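Local coordinates for protein 2-nitropropane dioxygenase (Streptomyces ansochromogenes, PDB 3BW2) that probably oxidises alkyl nitronates such as propionate 3-nitronate with molecular oxygen, using a bound flavin mononucleotide held in a TIM barrel, at residues 155-160 with 181-186; 265-270 with 281-286; 243-248 with 331-336; 98-103 with 302-307. All blocks are in the same frame, centred on the assembly; numbering follows the deposited sequence.

Following the chain from the N terminus, residues 98-103 open the loop that contact 4 closes at 302-307. Inside it, contact 1 shuts a short loop between helix 155-163 and the segment after strand 178-179. Contact 3 opens at 243-248, past the last strand of the parallel barrel, and encloses contact 2, a tight loop from strand 264-267 to helix 281-286. Contact 2 therefore nests within both 3 and 4, whereas 3 and 4 cross, since 331-336 follows 302-307. Contacts 1 and 2 meet through the Asp-185 to Arg-268 salt bridge, and contacts 2 and 4 pack together at Phe-282 and Leu-304. Contact 3 holds the start of the C-terminal helix.

Contact 1: residues 155-160 with 181-186; sequences PEEARA and GTHRDS
Glu-157 lies flat against the ring of His-183, the two side chains running past each other in opposite directions with carboxylate and ring planes only 4° apart. CB of Glu-157 makes the CH-pi contact, 3.7 Å from the centroid of the His-183 ring and displaced toward its rim at CE1, while CD comes over the CD2 side. The chain is extended beyond CG (chi2 -179°), and the acid thereby reaches the loop backbone: His-183 N donates to Glu-157 OE2 at 3.0 Å, nearly straight but from above the carboxylate plane. A water also donates to that OE2, at 2.7 Å, and weakly accepts from Arg-184 N. In this TIM barrel the acid sits in the first turn of helix 155-163, and its OE1 turns back to Thr-153 N, in the link from strand 147-152. An alanine here would probably leave His-183 N and Thr-153 N without their acceptor and open a gap over the imidazole where CG and the carboxylate now lie. The ring is also tied through NE2 to Thr-151 O, with Ala-160 CB near its plane at the edge. Two residues before His-183, Gly-181 N bonds to Gln-172, an FMN-binding residue.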
loop_
_atom_site.group_PDB
_atom_site.type_symbol
_atom_site.label_atom_id
_atom_site.label_comp_id
_atom_site.label_asym_id
_atom_site.label_seq_id
_atom_site.Cartn_x
_atom_site.Cartn_y
_atom_site.Cartn_z
ATOM N N PRO A 155 -6.015 -12.277 -1.355
ATOM C CA PRO A 155 -5.685 -13.692 -1.181
ATOM C C PRO A 155 -6.774 -14.584 -1.785
ATOM O O PRO A 155 -6.499 -15.701 -2.227
ATOM C CB PRO A 155 -5.538 -13.836 0.341
ATOM C CG PRO A 155 -6.334 -12.690 0.896
ATOM C CD PRO A 155 -6.055 -11.571 -0.062
ATOM N N GLU A 156 -8.006 -14.085 -1.827
ATOM C CA GLU A 156 -9.106 -14.853 -2.409
ATOM C C GLU A 156 -8.843 -15.057 -3.896
ATOM O O GLU A 156 -8.958 -16.167 -4.406
ATOM C CB GLU A 156 -10.446 -14.130 -2.231
ATOM C CG GLU A 156 -11.005 -14.132 -0.816
ATOM C CD GLU A 156 -10.157 -13.329 0.156
ATOM O OE1 GLU A 156 -9.708 -12.219 -0.211
ATOM O OE2 GLU A 156 -9.953 -13.805 1.295
ATOM N N GLU A 157 -8.495 -13.979 -4.594
ATOM C CA GLU A 157 -8.208 -14.074 -6.021
ATOM C C GLU A 157 -7.000 -14.973 -6.270
ATOM O O GLU A 157 -6.969 -15.719 -7.250
ATOM C CB GLU A 157 -7.968 -12.681 -6.615
ATOM C CG GLU A 157 -9.220 -11.812 -6.638
ATOM C CD GLU A 157 -8.989 -10.441 -7.251
ATOM O OE1 GLU A 157 -7.820 -10.027 -7.367
ATOM O OE2 GLU A 157 -9.980 -9.770 -7.604
ATOM N N ALA A 158 -6.010 -14.916 -5.384
ATOM C CA ALA A 158 -4.821 -15.748 -5.539
ATOM C C ALA A 158 -5.190 -17.227 -5.425
ATOM O O ALA A 158 -4.659 -18.061 -6.160
ATOM C CB ALA A 158 -3.776 -15.384 -4.492
ATOM N N ARG A 159 -6.096 -17.554 -4.504
ATOM C CA ARG A 159 -6.530 -18.938 -4.338
ATOM C C ARG A 159 -7.221 -19.409 -5.622
ATOM O O ARG A 159 -7.096 -20.570 -6.013
ATOM C CB ARG A 159 -7.491 -19.064 -3.152
ATOM C CG ARG A 159 -6.819 -18.951 -1.790
ATOM C CD ARG A 159 -7.836 -19.120 -0.667
ATOM N NE ARG A 159 -7.211 -19.186 0.653
ATOM C CZ ARG A 159 -6.420 -20.175 1.061
ATOM N NH1 ARG A 159 -6.151 -21.191 0.252
ATOM N NH2 ARG A 159 -5.901 -20.155 2.284
ATOM N N ALA A 160 -7.944 -18.496 -6.268
ATOM C CA ALA A 160 -8.642 -18.795 -7.516
ATOM C C ALA A 160 -7.623 -19.075 -8.618
ATOM O O ALA A 160 -7.826 -19.951 -9.458
ATOM C CB ALA A 160 -9.529 -17.620 -7.916
ATOM N N GLY A 181 -5.448 -5.527 -11.422
ATOM C CA GLY A 181 -5.875 -6.789 -12.002
ATOM C C GLY A 181 -6.969 -7.531 -11.249
ATOM O O GLY A 181 -6.924 -8.758 -11.139
ATOM N N THR A 182 -7.947 -6.797 -10.722
ATOM C CA THR A 182 -9.059 -7.421 -10.006
ATOM C C THR A 182 -9.816 -8.309 -11.001
ATOM O O THR A 182 -9.950 -7.962 -12.172
ATOM C CB THR A 182 -10.022 -6.359 -9.435
ATOM O OG1 THR A 182 -10.339 -5.416 -10.458
ATOM C CG2 THR A 182 -9.391 -5.626 -8.266
ATOM N N HIS A 183 -10.308 -9.452 -10.535
ATOM C CA HIS A 183 -11.013 -10.384 -11.411
ATOM C C HIS A 183 -12.405 -9.892 -11.787
ATOM O O HIS A 183 -12.972 -10.307 -12.800
ATOM C CB HIS A 183 -11.081 -11.764 -10.748
ATOM C CG HIS A 183 -9.734 -12.362 -10.476
ATOM N ND1 HIS A 183 -9.569 -13.593 -9.878
ATOM C CD2 HIS A 183 -8.486 -11.896 -10.723
ATOM C CE1 HIS A 183 -8.279 -13.858 -9.767
ATOM N NE2 HIS A 183 -7.601 -12.845 -10.272
ATOM N N ARG A 184 -12.940 -9.002 -10.964
ATOM C CA ARG A 184 -14.247 -8.395 -11.180
ATOM C C ARG A 184 -14.186 -6.984 -10.607
ATOM O O ARG A 184 -13.657 -6.782 -9.516
ATOM C CB ARG A 184 -15.339 -9.196 -10.468
ATOM C CG ARG A 184 -15.873 -10.373 -11.267
ATOM C CD ARG A 184 -16.860 -11.195 -10.443
ATOM N NE ARG A 184 -17.879 -10.362 -9.805
ATOM C CZ ARG A 184 -18.812 -9.675 -10.459
ATOM N NH1 ARG A 184 -18.867 -9.715 -11.785
ATOM N NH2 ARG A 184 -19.691 -8.942 -9.783
ATOM N N ASP A 185 -14.711 -6.007 -11.342
ATOM C CA ASP A 185 -14.687 -4.625 -10.873
ATOM C C ASP A 185 -16.031 -4.156 -10.342
ATOM O O ASP A 185 -17.057 -4.318 -10.997
ATOM C CB ASP A 185 -14.238 -3.680 -11.995
ATOM C CG ASP A 185 -14.266 -2.214 -11.572
ATOM O OD1 ASP A 185 -13.800 -1.907 -10.455
ATOM O OD2 ASP A 185 -14.747 -1.366 -12.355
ATOM N N SER A 186 -16.012 -3.571 -9.150
ATOM C CA SER A 186 -17.220 -3.044 -8.525
ATOM C C SER A 186 -16.861 -1.865 -7.631
ATOM O O SER A 186 -15.724 -1.742 -7.167
ATOM C CB SER A 186 -17.915 -4.121 -7.689
ATOM O OG SER A 186 -17.085 -4.546 -6.624
HETATM O O HOH W 1 -12.603 -9.866 -8.039
#

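Contact 2: residues 265-270 with 281-286; sequences RLTRAF and RFLREH
Phe-270 and Phe-282 slide past each other in opposite directions, their planes 20° apart but so displaced that the rings barely overlap. The closest touch is between Phe-270 CE1 and Phe-282 CD2, at 3.3 Å, and CB of Phe-282 also lies against the outer atoms of Phe-270. Beside this pair, the Ala-269 carbonyl oxygen meets the edge of the Phe-282 ring, in its plane, 3.5 Å from CE2, and the Ala-269 methyl packs on CD2 of the same ring. Further along, Leu-283 sends CD1 to Thr-267 CG2, 3.5 Å away, the two side chains crossing at a slant.

The threonine is turned with OG1 anti to its backbone N (chi1 -177°). That hydroxyl accepts from Ala-269 N at 3.0 Å, an ST turn where the chain leaves strand 264-267, an edge strand of the small antiparallel sheet beside the barrel; the chain returns through strand 275-278 before helix 281-286. No hydrogen bond links the two segments, so their contact is one of packing.

In the next shell, His-286, one helical turn on, lays CD2 over the centre of the Phe-282 ring, 3.6 Å above its plane, while its NE2 bonds to Glu-92. Tyr-85 of helix 81-88 touches Phe-282, and its hydroxyl is hydrogen-bonded to the Ala-269 carbonyl. Leu-283 N is held by Asn-280 OD1.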
loop_
_atom_site.group_PDB
_atom_site.type_symbol
_atom_site.label_atom_id
_atom_site.label_comp_id
_atom_site.label_asym_id
_atom_site.label_seq_id
_atom_site.Cartn_x
_atom_site.Cartn_y
_atom_site.Cartn_z
ATOM N N ARG A 265 -3.246 8.510 -8.558
ATOM C CA ARG A 265 -4.516 8.100 -7.989
ATOM C C ARG A 265 -5.132 7.024 -8.862
ATOM O O ARG A 265 -4.885 6.975 -10.069
ATOM C CB ARG A 265 -5.496 9.273 -7.913
ATOM C CG ARG A 265 -5.210 10.273 -6.822
ATOM C CD ARG A 265 -6.295 11.333 -6.784
ATOM N NE ARG A 265 -6.052 12.314 -5.731
ATOM C CZ ARG A 265 -6.018 12.023 -4.435
ATOM N NH1 ARG A 265 -6.213 10.775 -4.031
ATOM N NH2 ARG A 265 -5.782 12.978 -3.545
ATOM N N LEU A 266 -5.917 6.153 -8.243
ATOM C CA LEU A 266 -6.613 5.109 -8.977
ATOM C C LEU A 266 -7.852 5.801 -9.524
ATOM O O LEU A 266 -8.513 6.546 -8.797
ATOM C CB LEU A 266 -7.028 3.979 -8.040
ATOM C CG LEU A 266 -5.954 2.967 -7.656
ATOM C CD1 LEU A 266 -6.477 2.075 -6.538
ATOM C CD2 LEU A 266 -5.573 2.142 -8.875
ATOM N N THR A 267 -8.167 5.572 -10.793
ATOM C CA THR A 267 -9.339 6.201 -11.388
ATOM C C THR A 267 -9.928 5.376 -12.524
ATOM O O THR A 267 -9.242 4.556 -13.132
ATOM C CB THR A 267 -8.996 7.606 -11.944
ATOM O OG1 THR A 267 -10.181 8.218 -12.466
ATOM C CG2 THR A 267 -7.961 7.505 -13.061
ATOM N N ARG A 268 -11.210 5.599 -12.792
ATOM C CA ARG A 268 -11.903 4.915 -13.875
ATOM C C ARG A 268 -12.112 5.918 -15.007
ATOM O O ARG A 268 -12.711 5.601 -16.031
ATOM C CB ARG A 268 -13.267 4.391 -13.404
ATOM C CG ARG A 268 -13.208 3.244 -12.396
ATOM C CD ARG A 268 -14.565 2.521 -12.303
ATOM N NE ARG A 268 -14.554 1.409 -11.350
ATOM C CZ ARG A 268 -14.606 1.544 -10.026
ATOM N NH1 ARG A 268 -14.681 2.749 -9.475
ATOM N NH2 ARG A 268 -14.567 0.470 -9.247
ATOM N N ALA A 269 -11.599 7.130 -14.816
ATOM C CA ALA A 269 -11.755 8.201 -15.799
ATOM C C ALA A 269 -11.415 7.852 -17.246
ATOM O O ALA A 269 -12.145 8.210 -18.165
ATOM C CB ALA A 269 -10.937 9.418 -15.367
ATOM N N PHE A 270 -10.310 7.150 -17.453
ATOM C CA PHE A 270 -9.882 6.821 -18.805
ATOM C C PHE A 270 -10.429 5.540 -19.425
ATOM O O PHE A 270 -10.627 5.477 -20.639
ATOM C CB PHE A 270 -8.352 6.763 -18.849
ATOM C CG PHE A 270 -7.684 8.050 -18.452
ATOM C CD1 PHE A 270 -7.651 9.129 -19.326
ATOM C CD2 PHE A 270 -7.101 8.186 -17.195
ATOM C CE1 PHE A 270 -7.048 10.329 -18.956
ATOM C CE2 PHE A 270 -6.496 9.384 -16.814
ATOM C CZ PHE A 270 -6.470 10.458 -17.697
ATOM N N ARG A 281 -5.292 17.016 -15.562
ATOM C CA ARG A 281 -6.572 17.672 -15.809
ATOM C C ARG A 281 -7.730 16.707 -16.048
ATOM O O ARG A 281 -8.771 16.797 -15.394
ATOM C CB ARG A 281 -6.455 18.622 -17.008
ATOM C CG ARG A 281 -7.722 19.429 -17.282
ATOM C CD ARG A 281 -7.610 20.231 -18.572
ATOM N NE ARG A 281 -7.483 19.366 -19.744
ATOM C CZ ARG A 281 -8.441 18.558 -20.193
ATOM N NH1 ARG A 281 -9.614 18.494 -19.572
ATOM N NH2 ARG A 281 -8.227 17.812 -21.268
ATOM N N PHE A 282 -7.552 15.790 -16.995
ATOM C CA PHE A 282 -8.598 14.827 -17.327
ATOM C C PHE A 282 -9.043 14.054 -16.087
ATOM O O PHE A 282 -10.235 13.876 -15.849
ATOM C CB PHE A 282 -8.088 13.845 -18.390
ATOM C CG PHE A 282 -9.184 13.102 -19.110
ATOM C CD1 PHE A 282 -9.594 13.502 -20.377
ATOM C CD2 PHE A 282 -9.815 12.014 -18.515
ATOM C CE1 PHE A 282 -10.618 12.827 -21.039
ATOM C CE2 PHE A 282 -10.838 11.335 -19.169
ATOM C CZ PHE A 282 -11.241 11.741 -20.432
ATOM N N LEU A 283 -8.082 13.601 -15.292
ATOM C CA LEU A 283 -8.408 12.837 -14.094
ATOM C C LEU A 283 -9.171 13.695 -13.087
ATOM O O LEU A 283 -10.200 13.272 -12.558
ATOM C CB LEU A 283 -7.131 12.266 -13.467
ATOM C CG LEU A 283 -7.301 11.128 -12.451
ATOM C CD1 LEU A 283 -5.993 10.355 -12.325
ATOM C CD2 LEU A 283 -7.746 11.688 -11.102
ATOM N N ARG A 284 -8.681 14.904 -12.830
ATOM C CA ARG A 284 -9.343 15.794 -11.884
ATOM C C ARG A 284 -10.778 16.109 -12.299
ATOM O O ARG A 284 -11.685 16.128 -11.470
ATOM C CB ARG A 284 -8.563 17.107 -11.743
ATOM C CG ARG A 284 -7.349 17.030 -10.829
ATOM C CD ARG A 284 -6.725 18.405 -10.640
ATOM N NE ARG A 284 -5.924 18.805 -11.793
ATOM C CZ ARG A 284 -4.669 18.415 -12.001
ATOM N NH1 ARG A 284 -4.064 17.620 -11.127
ATOM N NH2 ARG A 284 -4.017 18.812 -13.087
ATOM N N GLU A 285 -10.983 16.339 -13.591
ATOM C CA GLU A 285 -12.302 16.685 -14.102
ATOM C C GLU A 285 -13.327 15.565 -14.217
ATOM O O GLU A 285 -14.483 15.742 -13.839
ATOM C CB GLU A 285 -12.172 17.352 -15.470
ATOM C CG GLU A 285 -11.698 18.789 -15.430
ATOM C CD GLU A 285 -11.669 19.419 -16.808
ATOM O OE1 GLU A 285 -12.649 19.242 -17.565
ATOM O OE2 GLU A 285 -10.674 20.099 -17.131
ATOM N N HIS A 286 -12.908 14.417 -14.739
ATOM C CA HIS A 286 -13.829 13.306 -14.953
ATOM C C HIS A 286 -13.711 12.137 -13.981
ATOM O O HIS A 286 -14.636 11.334 -13.857
ATOM C CB HIS A 286 -13.660 12.812 -16.387
ATOM C CG HIS A 286 -13.676 13.915 -17.399
ATOM N ND1 HIS A 286 -14.802 14.664 -17.664
ATOM C CD2 HIS A 286 -12.692 14.427 -18.176
ATOM C CE1 HIS A 286 -14.512 15.589 -18.561
ATOM N NE2 HIS A 286 -13.237 15.468 -18.887
#

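Contact 3: residues 243-248 with 331-336; sequences TDESGA and LPAGRL
Glu-245 has CG anti to its carbonyl carbon and is bent at the next bond (chi2 81°), a fold in the chain that carries its carboxylate onto the start of helix 333-350. There OE1 accepts from Ala-333 N at 2.8 Å, almost straight at 173° though from above the carboxylate plane. OE2 accepts a hydrogen bond from a water at 2.6 Å, and the same water accepts from Gly-334 N. The acid thus serves two N-H groups of the first helical turn, directly and through water, just beyond Pro-332 at the N-cap position. Its negative charge would probably be favoured by the helix end it faces.

Thr-243 is set with OG1 between its backbone N and carbonyl carbon, which leaves CG2 anti to that carbon. The methyl meets Leu-336 CD2 at 3.6 Å, the two side chains crossing at about a right angle, while the hydroxyl bonds back to Phe-240 O. The Leu-331 carbonyl oxygen is held by Asp-244 N at 3.1 Å, a donor above the carbonyl plane, and is approached by Thr-243 CA in a CA-H...O contact. A type I beta turn from Thr-243 to Ser-246 presents Asp-244 N and the Glu-245 side chain to the same partner segment.

Around this junction, Leu-27 of helix 25-33 lies on Thr-243, Glu-245 and Ala-333, and Phe-240 of helix 238-241 packs on Ala-333 and Leu-336. Lys-253 of helix 250-255 reaches the Thr-243 carbonyl, so that the start of the C-terminal helix sits against helices 25-33 and 238-241, while helix 250-255 holds the turn of 243-246, which follows the last barrel strand, 233-236, in the chain.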
loop_
_atom_site.group_PDB
_atom_site.type_symbol
_atom_site.label_atom_id
_atom_site.label_comp_id
_atom_site.label_asym_id
_atom_site.label_seq_id
_atom_site.Cartn_x
_atom_site.Cartn_y
_atom_site.Cartn_z
ATOM N N THR A 243 12.576 3.747 -19.533
ATOM C CA THR A 243 13.790 3.394 -20.271
ATOM C C THR A 243 13.713 3.768 -21.748
ATOM O O THR A 243 12.630 3.982 -22.295
ATOM C CB THR A 243 14.125 1.876 -20.137
ATOM O OG1 THR A 243 13.074 1.084 -20.701
ATOM C CG2 THR A 243 14.300 1.497 -18.679
ATOM N N ASP A 244 14.871 3.845 -22.395
ATOM C CA ASP A 244 14.926 4.222 -23.802
ATOM C C ASP A 244 14.158 3.297 -24.741
ATOM O O ASP A 244 13.510 3.773 -25.666
ATOM C CB ASP A 244 16.384 4.345 -24.261
ATOM C CG ASP A 244 17.136 5.440 -23.517
ATOM O OD1 ASP A 244 16.475 6.386 -23.047
ATOM O OD2 ASP A 244 18.380 5.370 -23.410
ATOM N N GLU A 245 14.217 1.987 -24.503
ATOM C CA GLU A 245 13.513 1.026 -25.358
ATOM C C GLU A 245 11.997 1.101 -25.218
ATOM O O GLU A 245 11.266 0.612 -26.085
ATOM C CB GLU A 245 13.966 -0.413 -25.067
ATOM C CG GLU A 245 15.395 -0.727 -25.492
ATOM C CD GLU A 245 16.433 -0.249 -24.494
ATOM O OE1 GLU A 245 16.064 0.435 -23.511
ATOM O OE2 GLU A 245 17.625 -0.565 -24.698
ATOM N N SER A 246 11.529 1.697 -24.124
ATOM C CA SER A 246 10.096 1.838 -23.896
ATOM C C SER A 246 9.483 2.698 -24.982
ATOM O O SER A 246 10.044 3.730 -25.362
ATOM C CB SER A 246 9.818 2.486 -22.539
ATOM O OG SER A 246 8.473 2.924 -22.481
ATOM N N GLY A 247 8.320 2.282 -25.471
ATOM C CA GLY A 247 7.664 3.038 -26.518
ATOM C C GLY A 247 6.661 4.042 -25.989
ATOM O O GLY A 247 5.859 4.572 -26.752
ATOM N N ALA A 248 6.696 4.300 -24.684
ATOM C CA ALA A 248 5.776 5.257 -24.080
ATOM C C ALA A 248 6.046 6.642 -24.654
ATOM O O ALA A 248 7.194 7.010 -24.876
ATOM C CB ALA A 248 5.955 5.279 -22.566
ATOM N N LEU A 331 17.387 5.461 -18.903
ATOM C CA LEU A 331 18.587 4.865 -19.473
ATOM C C LEU A 331 18.160 3.602 -20.198
ATOM O O LEU A 331 16.989 3.238 -20.150
ATOM C CB LEU A 331 19.585 4.531 -18.359
ATOM C CG LEU A 331 19.033 3.991 -17.036
ATOM C CD1 LEU A 331 18.172 2.778 -17.268
ATOM C CD2 LEU A 331 20.194 3.646 -16.121
ATOM N N PRO A 332 19.094 2.923 -20.887
ATOM C CA PRO A 332 18.725 1.693 -21.600
ATOM C C PRO A 332 18.191 0.663 -20.607
ATOM O O PRO A 332 18.687 0.562 -19.482
ATOM C CB PRO A 332 20.042 1.248 -22.237
ATOM C CG PRO A 332 20.766 2.554 -22.455
ATOM C CD PRO A 332 20.495 3.293 -21.167
ATOM N N ALA A 333 17.180 -0.094 -21.023
ATOM C CA ALA A 333 16.587 -1.108 -20.159
ATOM C C ALA A 333 17.628 -2.112 -19.665
ATOM O O ALA A 333 17.578 -2.551 -18.513
ATOM C CB ALA A 333 15.471 -1.831 -20.898
ATOM N N GLY A 334 18.565 -2.473 -20.537
ATOM C CA GLY A 334 19.601 -3.416 -20.154
ATOM C C GLY A 334 20.455 -2.884 -19.013
ATOM O O GLY A 334 20.845 -3.632 -18.116
ATOM N N ARG A 335 20.748 -1.588 -19.044
ATOM C CA ARG A 335 21.552 -0.980 -17.997
ATOM C C ARG A 335 20.740 -0.888 -16.704
ATOM O O ARG A 335 21.290 -0.993 -15.610
ATOM C CB ARG A 335 22.035 0.411 -18.430
ATOM C CG ARG A 335 22.769 0.442 -19.781
ATOM C CD ARG A 335 23.817 -0.668 -19.927
ATOM N NE ARG A 335 24.889 -0.596 -18.935
ATOM C CZ ARG A 335 25.947 0.214 -18.999
ATOM N NH1 ARG A 335 26.105 1.050 -20.019
ATOM N NH2 ARG A 335 26.859 0.182 -18.036
ATOM N N LEU A 336 19.428 -0.702 -16.830
ATOM C CA LEU A 336 18.564 -0.623 -15.651
ATOM C C LEU A 336 18.547 -1.975 -14.937
ATOM O O LEU A 336 18.504 -2.041 -13.708
ATOM C CB LEU A 336 17.132 -0.236 -16.041
ATOM C CG LEU A 336 16.115 -0.286 -14.893
ATOM C CD1 LEU A 336 16.521 0.700 -13.792
ATOM C CD2 LEU A 336 14.727 0.041 -15.422
HETATM O O HOH W 2 19.303 -1.892 -23.229
#

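Contact 4: residues 98-103 with 302-307; sequences TELGDP and SPLRKA
Pro-303 presses its ring against the backbone of residues 99-101, and this is the close-packed part of the contact. Its CB lies 3.2 Å from Glu-99 O, and its CG sits 3.5 Å from Gly-101 N, with CD farther along the same glycine. A side chain on Gly-101 would point at the proline, and a CB there would be tight against CD. Alongside, Leu-100 CD2 touches Leu-304 CD1 at 3.5 Å. Leu-100 leaves the backbone away from the helix, with CG anti to its carbonyl carbon (chi1 -63°); farther out, its CD2 returns to that leucine. Thr-98 completes the patch: its CG2 reaches Leu-304 CD2 at 3.9 Å and, less closely, the methyl of Ala-307, while its OG1 lies by Pro-303 CB, across which the threonine runs at about a right angle.

These residues join the excursion between barrel strands 65-70 and 125-129 to helix 296-311, which comes after the last barrel strand. The helix is kinked here, since neither Pro-303 N nor Leu-304 N bonds to the turn before, and a backbone bond between Gly-101 and Leu-300 ties the loop in just upstream. An alanine in place of Pro-303 would probably open a gap over Gly-101, where CG and CD now lie, though CB would still meet Glu-99 O.

The outer side is looser. Glu-99 points away into an exposed position, touching the proline through its backbone. Lys-306, also exposed, makes its bond within the helix, NZ donating to Ser-302 OG. Inward, Leu-100 continues onto Ala-86 and Ala-93 of the helices 81-88 and 90-95.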
loop_
_atom_site.group_PDB
_atom_site.type_symbol
_atom_site.label_atom_id
_atom_site.label_comp_id
_atom_site.label_asym_id
_atom_site.label_seq_id
_atom_site.Cartn_x
_atom_site.Cartn_y
_atom_site.Cartn_z
ATOM N N THR A 98 -12.308 15.753 -32.091
ATOM C CA THR A 98 -12.431 14.367 -32.505
ATOM C C THR A 98 -13.682 13.765 -31.882
ATOM O O THR A 98 -14.163 14.235 -30.850
ATOM C CB THR A 98 -11.194 13.557 -32.076
ATOM O OG1 THR A 98 -11.314 12.210 -32.548
ATOM C CG2 THR A 98 -11.066 13.550 -30.562
ATOM N N GLU A 99 -14.211 12.730 -32.520
ATOM C CA GLU A 99 -15.412 12.053 -32.042
ATOM C C GLU A 99 -15.067 11.022 -30.974
ATOM O O GLU A 99 -13.994 10.423 -31.009
ATOM C CB GLU A 99 -16.103 11.342 -33.208
ATOM C CG GLU A 99 -16.665 12.264 -34.267
ATOM C CD GLU A 99 -18.067 12.720 -33.934
ATOM O OE1 GLU A 99 -18.959 11.850 -33.841
ATOM O OE2 GLU A 99 -18.280 13.940 -33.763
ATOM N N LEU A 100 -15.972 10.811 -30.026
ATOM C CA LEU A 100 -15.736 9.813 -28.992
ATOM C C LEU A 100 -15.825 8.463 -29.692
ATOM O O LEU A 100 -16.520 8.337 -30.700
ATOM C CB LEU A 100 -16.794 9.915 -27.891
ATOM C CG LEU A 100 -16.815 11.229 -27.097
ATOM C CD1 LEU A 100 -17.914 11.176 -26.044
ATOM C CD2 LEU A 100 -15.450 11.460 -26.441
ATOM N N GLY A 101 -15.111 7.466 -29.181
ATOM C CA GLY A 101 -15.147 6.153 -29.801
ATOM C C GLY A 101 -16.439 5.421 -29.490
ATOM O O GLY A 101 -17.198 5.838 -28.616
ATOM N N ASP A 102 -16.698 4.332 -30.207
ATOM C CA ASP A 102 -17.907 3.546 -29.979
ATOM C C ASP A 102 -17.708 2.748 -28.694
ATOM O O ASP A 102 -16.792 1.934 -28.604
ATOM C CB ASP A 102 -18.139 2.580 -31.143
ATOM C CG ASP A 102 -19.486 1.885 -31.064
ATOM O OD1 ASP A 102 -19.958 1.609 -29.942
ATOM O OD2 ASP A 102 -20.071 1.603 -32.130
ATOM N N PRO A 103 -18.566 2.965 -27.685
ATOM C CA PRO A 103 -18.440 2.239 -26.419
ATOM C C PRO A 103 -18.589 0.733 -26.575
ATOM O O PRO A 103 -18.104 -0.036 -25.746
ATOM C CB PRO A 103 -19.548 2.846 -25.563
ATOM C CG PRO A 103 -20.591 3.202 -26.578
ATOM C CD PRO A 103 -19.763 3.824 -27.677
ATOM N N SER A 302 -10.525 6.512 -26.079
ATOM C CA SER A 302 -9.358 6.218 -26.903
ATOM C C SER A 302 -9.012 7.331 -27.892
ATOM O O SER A 302 -7.854 7.735 -27.990
ATOM C CB SER A 302 -9.550 4.900 -27.650
ATOM O OG SER A 302 -8.371 4.585 -28.366
ATOM N N PRO A 303 -10.010 7.835 -28.646
ATOM C CA PRO A 303 -9.759 8.907 -29.615
ATOM C C PRO A 303 -9.266 10.180 -28.928
ATOM O O PRO A 303 -8.424 10.897 -29.462
ATOM C CB PRO A 303 -11.124 9.106 -30.271
ATOM C CG PRO A 303 -11.750 7.751 -30.172
ATOM C CD PRO A 303 -11.395 7.346 -28.765
ATOM N N LEU A 304 -9.798 10.460 -27.742
ATOM C CA LEU A 304 -9.397 11.651 -26.994
ATOM C C LEU A 304 -7.929 11.539 -26.601
ATOM O O LEU A 304 -7.151 12.482 -26.772
ATOM C CB LEU A 304 -10.263 11.806 -25.739
ATOM C CG LEU A 304 -11.765 12.005 -25.975
ATOM C CD1 LEU A 304 -12.507 12.046 -24.636
ATOM C CD2 LEU A 304 -11.995 13.292 -26.755
ATOM N N ARG A 305 -7.551 10.375 -26.085
ATOM C CA ARG A 305 -6.175 10.148 -25.673
ATOM C C ARG A 305 -5.207 10.193 -26.850
ATOM O O ARG A 305 -4.091 10.687 -26.709
ATOM C CB ARG A 305 -6.062 8.812 -24.939
ATOM C CG ARG A 305 -6.616 8.858 -23.519
ATOM C CD ARG A 305 -6.514 7.504 -22.851
ATOM N NE ARG A 305 -7.580 6.613 -23.284
ATOM C CZ ARG A 305 -7.567 5.299 -23.107
ATOM N NH1 ARG A 305 -6.533 4.719 -22.510
ATOM N NH2 ARG A 305 -8.596 4.568 -23.514
ATOM N N LYS A 306 -5.630 9.678 -28.003
ATOM C CA LYS A 306 -4.779 9.699 -29.193
ATOM C C LYS A 306 -4.525 11.146 -29.607
ATOM O O LYS A 306 -3.404 11.521 -29.940
ATOM C CB LYS A 306 -5.441 8.972 -30.369
ATOM C CG LYS A 306 -5.566 7.464 -30.236
ATOM C CD LYS A 306 -5.962 6.865 -31.588
ATOM C CE LYS A 306 -6.165 5.361 -31.519
ATOM N NZ LYS A 306 -7.393 4.995 -30.759
ATOM N N ALA A 307 -5.580 11.950 -29.598
ATOM C CA ALA A 307 -5.466 13.352 -29.976
ATOM C C ALA A 307 -4.538 14.091 -29.016
ATOM O O ALA A 307 -3.669 14.853 -29.441
ATOM C CB ALA A 307 -6.840 14.000 -29.978
#